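Local coordinates for surface glycan binding protein B (Bacteroides ovatus, PDB 6E57) that binds mixed-linkage beta-glucan at the bacterial surface, probably helping a human gut symbiont capture this cereal polysaccharide before it is broken down, at residues N233-I238 with T268-D273; V353-P358 with G411-L416. One frame throughout, in Å; residues are numbered along the deposited sequence.

Contact 1 of 2, residues N233-I238 with T268-D273; sequences NVDWTI and TLTCPD
An antiparallel strand pair forms this contact: strand 235-238 runs against strand 268-270, with the local axes at 148°, and successive side chains fall on alternate faces of the pair. Trp236 and Leu269 make the hydrogen-bonded pair, Trp236 N giving to Leu269 O at 2.8 Å and Leu269 N giving back to Trp236 O at 2.9 Å. Past the last paired residues the register slips: Cys271 N bonds Val234 O at 3.1 Å, but Cys271 O takes its bond from Asn233 N.

On the inner face the Trp236 indole and Leu269 run alongside each other in the same direction. With CG anti to the backbone N (chi1 -177°), the indole brings CE3 to 4.0 Å from Leu269 CD2 and 3.9 Å from Cys271 CB, while Ile238 CD1 sits over one face of the ring, toward its rim. The Cys271 sulfur adds an oblique sulfur-aromatic contact. Ile251 and Ala230 also touch the indole, and its NE1, a buried polar group, is satisfied by Gly226 O.

The other face carries Asp235, Thr237, Thr268 and Thr270. Thr237 OG1 and Thr268 OG1 share a hydrogen bond of 2.8 Å, an economical link between short beta-branched residues that suit a strand. At the far end Asn233 ND2 reaches Asp273 OD1 at 2.7 Å, with the acceptor in the amide plane but the donor approaching from above the carboxylate plane.

The chemistry is therefore amphipathic: large apolar groups fill the interior side, a hydroxyl pair ties the strands on the opposite face, and an amide-carboxylate bond ties the chain segments just beyond their ends.

Contact 2 of 2, residues V353-P358 with G411-L416; sequences VYSIEP and GYYVDL
Tyr413 and Glu357 meet through a hydrogen bond of 2.6 Å from Tyr413 OH to Glu357 OE1, received on the anti lone pair of that oxygen. Glu357 leaves the backbone extended and then bends at chi2 (44°), bringing its carboxylate to the edge of the phenol ring, the two planes 71° apart. Beside it Ser355 OG gives to the syn lone pair of Asp415 OD2 at 2.7 Å, a compact pairing suited to a short hydroxyl and a carboxylate on neighbouring strands. On the opposite face Tyr354 CB touches the Tyr412 ring.

Beneath these groups runs the antiparallel ladder of strands 353-356 and 412-416. Ser355 and Tyr413 form a hydrogen-bonded pair, with Tyr413 N to Ser355 O at 2.7 Å and Ser355 N to Tyr413 O at 3.0 Å. A classic beta bulge follows, in which Asp415 and Leu416 both face Val353: Val353 O takes Asp415 N at 2.9 Å and, weakly, Leu416 N at 3.4 Å. The extra residue turns Asp415 toward the partner strand, within reach of Ser355. Val353 and Leu416 pack side by side. At the other end Gly411 turns the corner with phi positive, a conformation glycine adopts more easily than residues with a side chain, and its O receives Glu357 N.

Farther out, His317 stacks on Tyr413 and bonds Asp415 OD1, Thr359 OG1 hydrogen-bonds Glu357 OE2, and Tyr412 OH bonds Val408 O. Replacing Tyr413 by a phenylalanine would probably leave Glu357 OE1 without its hydroxyl donor and weaken the hold on its carboxylate, with Thr359 still bonded at OE2.

Each carboxylate has one oxygen bonded across the contact to a hydroxyl and the other to an outside partner, an arrangement likely to stabilise negative charge while supplementing the backbone ladder.

Overall arrangement
From the N terminus, the chain first passes through two separate five-stranded sheets and then reaches contact 1, where strand 235-240 meets 266-270 and closes a loop holding strands 246-251, 254-256 and 261-262. Only afterwards does contact 2 open. It brings the C-terminal strand 412-419 back to 349-356, closing a longer loop that contains helix 393-401 and the glycan-pocket residues Tyr371 and Trp372. The two are in series, neither nested nor crossing. The centres of contact 1 and contact 2 lie about 26 Å apart, and the two do not touch. Strand 299-315 runs between the regions, pairing with 229-231, which borders contact 1, and with 412-419, and so joins the neighbourhood of contact 1 to the glycan-binding part.

Contact 1 of 2, residues N233-I238 with T268-D273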
# COMPACT_ATOMS: atom_id res chain seq x y z
N ASN A 233 4.73 -20.70 -16.07
CA ASN A 233 5.36 -22.00 -15.84
C ASN A 233 6.40 -21.94 -14.71
O ASN A 233 7.28 -22.79 -14.66
CB ASN A 233 6.02 -22.55 -17.11
CG ASN A 233 5.05 -22.74 -18.25
OD1 ASN A 233 4.06 -23.45 -18.12
ND2 ASN A 233 5.33 -22.12 -19.39
N VAL A 234 6.29 -20.96 -13.80
CA VAL A 234 7.18 -20.89 -12.64
C VAL A 234 6.37 -20.48 -11.41
O VAL A 234 5.20 -20.10 -11.52
CB VAL A 234 8.39 -19.95 -12.85
CG1 VAL A 234 9.06 -20.17 -14.20
CG2 VAL A 234 8.03 -18.48 -12.68
N ASP A 235 7.02 -20.56 -10.24
CA ASP A 235 6.42 -20.27 -8.94
C ASP A 235 5.91 -18.82 -8.92
O ASP A 235 6.52 -17.92 -9.49
CB ASP A 235 7.40 -20.55 -7.80
CG ASP A 235 7.45 -22.00 -7.36
OD1 ASP A 235 6.37 -22.57 -7.08
OD2 ASP A 235 8.56 -22.56 -7.29
N TRP A 236 4.78 -18.65 -8.23
CA TRP A 236 4.04 -17.40 -8.15
C TRP A 236 3.49 -17.28 -6.72
O TRP A 236 2.71 -18.13 -6.29
CB TRP A 236 2.92 -17.40 -9.20
CG TRP A 236 2.11 -16.14 -9.29
CD1 TRP A 236 2.44 -14.90 -8.82
CD2 TRP A 236 0.83 -16.00 -9.93
NE1 TRP A 236 1.45 -14.01 -9.12
CE2 TRP A 236 0.45 -14.65 -9.79
CE3 TRP A 236 -0.04 -16.88 -10.60
CZ2 TRP A 236 -0.76 -14.16 -10.30
CZ3 TRP A 236 -1.22 -16.39 -11.10
CH2 TRP A 236 -1.58 -15.05 -10.95
N THR A 237 3.95 -16.26 -5.99
CA THR A 237 3.57 -16.08 -4.58
C THR A 237 2.64 -14.87 -4.45
O THR A 237 2.97 -13.76 -4.89
CB THR A 237 4.81 -15.97 -3.69
OG1 THR A 237 5.51 -17.21 -3.78
CG2 THR A 237 4.48 -15.68 -2.24
N ILE A 238 1.48 -15.11 -3.83
CA ILE A 238 0.40 -14.15 -3.66
C ILE A 238 0.15 -13.96 -2.15
O ILE A 238 0.16 -14.94 -1.40
CB ILE A 238 -0.84 -14.66 -4.41
CG1 ILE A 238 -0.68 -14.49 -5.92
CG2 ILE A 238 -2.11 -13.99 -3.91
CD1 ILE A 238 -1.73 -15.21 -6.74
N THR A 268 1.41 -19.92 -2.68
CA THR A 268 2.32 -20.05 -3.83
C THR A 268 1.83 -21.17 -4.74
O THR A 268 1.54 -22.27 -4.28
CB THR A 268 3.76 -20.31 -3.37
OG1 THR A 268 4.13 -19.28 -2.45
CG2 THR A 268 4.76 -20.35 -4.51
N LEU A 269 1.76 -20.88 -6.05
CA LEU A 269 1.30 -21.83 -7.07
C LEU A 269 2.23 -21.77 -8.28
O LEU A 269 3.13 -20.93 -8.33
CB LEU A 269 -0.15 -21.50 -7.45
CG LEU A 269 -0.38 -20.21 -8.24
CD1 LEU A 269 -1.58 -20.34 -9.16
CD2 LEU A 269 -0.57 -19.02 -7.31
N THR A 270 2.03 -22.68 -9.24
CA THR A 270 2.70 -22.62 -10.54
C THR A 270 1.78 -21.93 -11.54
O THR A 270 0.74 -22.47 -11.92
CB THR A 270 3.09 -24.02 -11.04
OG1 THR A 270 3.83 -24.69 -10.01
CG2 THR A 270 3.93 -23.98 -12.30
N CYS A 271 2.15 -20.71 -11.95
CA CYS A 271 1.42 -19.99 -12.98
C CYS A 271 1.34 -20.85 -14.23
O CYS A 271 2.38 -21.28 -14.74
CB CYS A 271 2.07 -18.65 -13.30
SG CYS A 271 1.38 -17.85 -14.77
N PRO A 272 0.13 -21.14 -14.76
CA PRO A 272 -0.01 -22.04 -15.91
C PRO A 272 0.62 -21.51 -17.21
O PRO A 272 1.09 -20.37 -17.26
CB PRO A 272 -1.53 -22.20 -16.06
CG PRO A 272 -2.11 -20.98 -15.38
CD PRO A 272 -1.16 -20.66 -14.26
N ASP A 273 0.62 -22.36 -18.24
CA ASP A 273 1.34 -22.14 -19.50
C ASP A 273 0.51 -21.23 -20.40
O ASP A 273 -0.24 -21.71 -21.25
CB ASP A 273 1.66 -23.47 -20.18
CG ASP A 273 2.57 -23.36 -21.39
OD1 ASP A 273 3.47 -22.50 -21.37
OD2 ASP A 273 2.37 -24.14 -22.35

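Contact 2 of 2, residues V353-P358 with G411-L416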
# COMPACT_ATOMS: atom_id res chain seq x y z
N VAL A 353 20.98 -12.63 -11.66
CA VAL A 353 21.09 -13.35 -10.39
C VAL A 353 22.57 -13.44 -10.02
O VAL A 353 23.37 -14.00 -10.76
CB VAL A 353 20.45 -14.75 -10.47
CG1 VAL A 353 20.52 -15.49 -9.14
CG2 VAL A 353 19.01 -14.70 -10.97
N TYR A 354 22.91 -12.88 -8.85
CA TYR A 354 24.30 -12.76 -8.40
C TYR A 354 24.44 -13.43 -7.03
O TYR A 354 23.48 -13.51 -6.27
CB TYR A 354 24.71 -11.28 -8.35
CG TYR A 354 23.90 -10.44 -7.40
CD1 TYR A 354 22.72 -9.83 -7.80
CD2 TYR A 354 24.30 -10.25 -6.08
CE1 TYR A 354 21.96 -9.07 -6.92
CE2 TYR A 354 23.56 -9.49 -5.20
CZ TYR A 354 22.39 -8.90 -5.62
OH TYR A 354 21.65 -8.14 -4.75
N SER A 355 25.65 -13.91 -6.73
CA SER A 355 25.97 -14.46 -5.42
C SER A 355 27.32 -13.91 -4.95
O SER A 355 28.16 -13.54 -5.76
CB SER A 355 25.94 -15.97 -5.42
OG SER A 355 26.87 -16.50 -6.35
N ILE A 356 27.49 -13.84 -3.63
CA ILE A 356 28.69 -13.30 -3.03
C ILE A 356 29.80 -14.35 -3.09
O ILE A 356 29.53 -15.56 -3.20
CB ILE A 356 28.44 -12.81 -1.59
CG1 ILE A 356 28.04 -13.95 -0.64
CG2 ILE A 356 27.41 -11.70 -1.57
CD1 ILE A 356 28.15 -13.60 0.82
N GLU A 357 31.04 -13.87 -3.03
CA GLU A 357 32.20 -14.66 -2.66
C GLU A 357 32.48 -14.39 -1.18
O GLU A 357 32.94 -13.31 -0.84
CB GLU A 357 33.41 -14.30 -3.53
CG GLU A 357 34.69 -14.99 -3.10
CD GLU A 357 34.53 -16.47 -2.79
OE1 GLU A 357 34.18 -17.23 -3.72
OE2 GLU A 357 34.73 -16.85 -1.62
N PRO A 358 32.17 -15.33 -0.26
CA PRO A 358 32.39 -15.11 1.17
C PRO A 358 33.78 -14.60 1.58
O PRO A 358 33.87 -13.77 2.48
CB PRO A 358 32.13 -16.51 1.76
CG PRO A 358 31.09 -17.10 0.84
CD PRO A 358 31.52 -16.63 -0.54
N GLY A 411 33.96 -9.10 -6.08
CA GLY A 411 33.61 -9.98 -4.96
C GLY A 411 32.24 -10.62 -5.10
O GLY A 411 31.56 -10.86 -4.09
N TYR A 412 31.83 -10.91 -6.34
CA TYR A 412 30.56 -11.59 -6.59
C TYR A 412 30.67 -12.45 -7.85
O TYR A 412 31.63 -12.34 -8.62
CB TYR A 412 29.42 -10.59 -6.70
CG TYR A 412 29.37 -9.82 -8.00
CD1 TYR A 412 30.09 -8.65 -8.16
CD2 TYR A 412 28.59 -10.25 -9.06
CE1 TYR A 412 30.05 -7.93 -9.34
CE2 TYR A 412 28.53 -9.54 -10.25
CZ TYR A 412 29.27 -8.37 -10.39
OH TYR A 412 29.23 -7.66 -11.55
N TYR A 413 29.66 -13.31 -8.04
CA TYR A 413 29.54 -14.17 -9.19
C TYR A 413 28.23 -13.85 -9.90
O TYR A 413 27.24 -13.56 -9.24
CB TYR A 413 29.51 -15.64 -8.79
CG TYR A 413 30.76 -16.16 -8.12
CD1 TYR A 413 30.92 -16.08 -6.74
CD2 TYR A 413 31.76 -16.78 -8.86
CE1 TYR A 413 32.05 -16.58 -6.12
CE2 TYR A 413 32.89 -17.29 -8.24
CZ TYR A 413 33.04 -17.19 -6.87
OH TYR A 413 34.16 -17.68 -6.27
N VAL A 414 28.23 -13.92 -11.24
CA VAL A 414 27.02 -13.90 -12.04
C VAL A 414 26.60 -15.35 -12.28
O VAL A 414 27.38 -16.13 -12.83
CB VAL A 414 27.22 -13.13 -13.35
CG1 VAL A 414 26.05 -13.31 -14.30
CG2 VAL A 414 27.50 -11.66 -13.11
N ASP A 415 25.38 -15.70 -11.87
CA ASP A 415 24.88 -17.08 -11.89
C ASP A 415 23.80 -17.27 -12.97
O ASP A 415 23.65 -18.37 -13.50
CB ASP A 415 24.34 -17.50 -10.52
CG ASP A 415 25.39 -17.52 -9.42
OD1 ASP A 415 26.53 -17.96 -9.70
OD2 ASP A 415 25.05 -17.11 -8.28
N LEU A 416 23.02 -16.22 -13.26
CA LEU A 416 21.96 -16.27 -14.27
C LEU A 416 21.69 -14.87 -14.83
O LEU A 416 21.81 -13.87 -14.12
CB LEU A 416 20.70 -16.85 -13.62
CG LEU A 416 19.63 -17.37 -14.58
CD1 LEU A 416 20.07 -18.69 -15.22
CD2 LEU A 416 18.30 -17.55 -13.87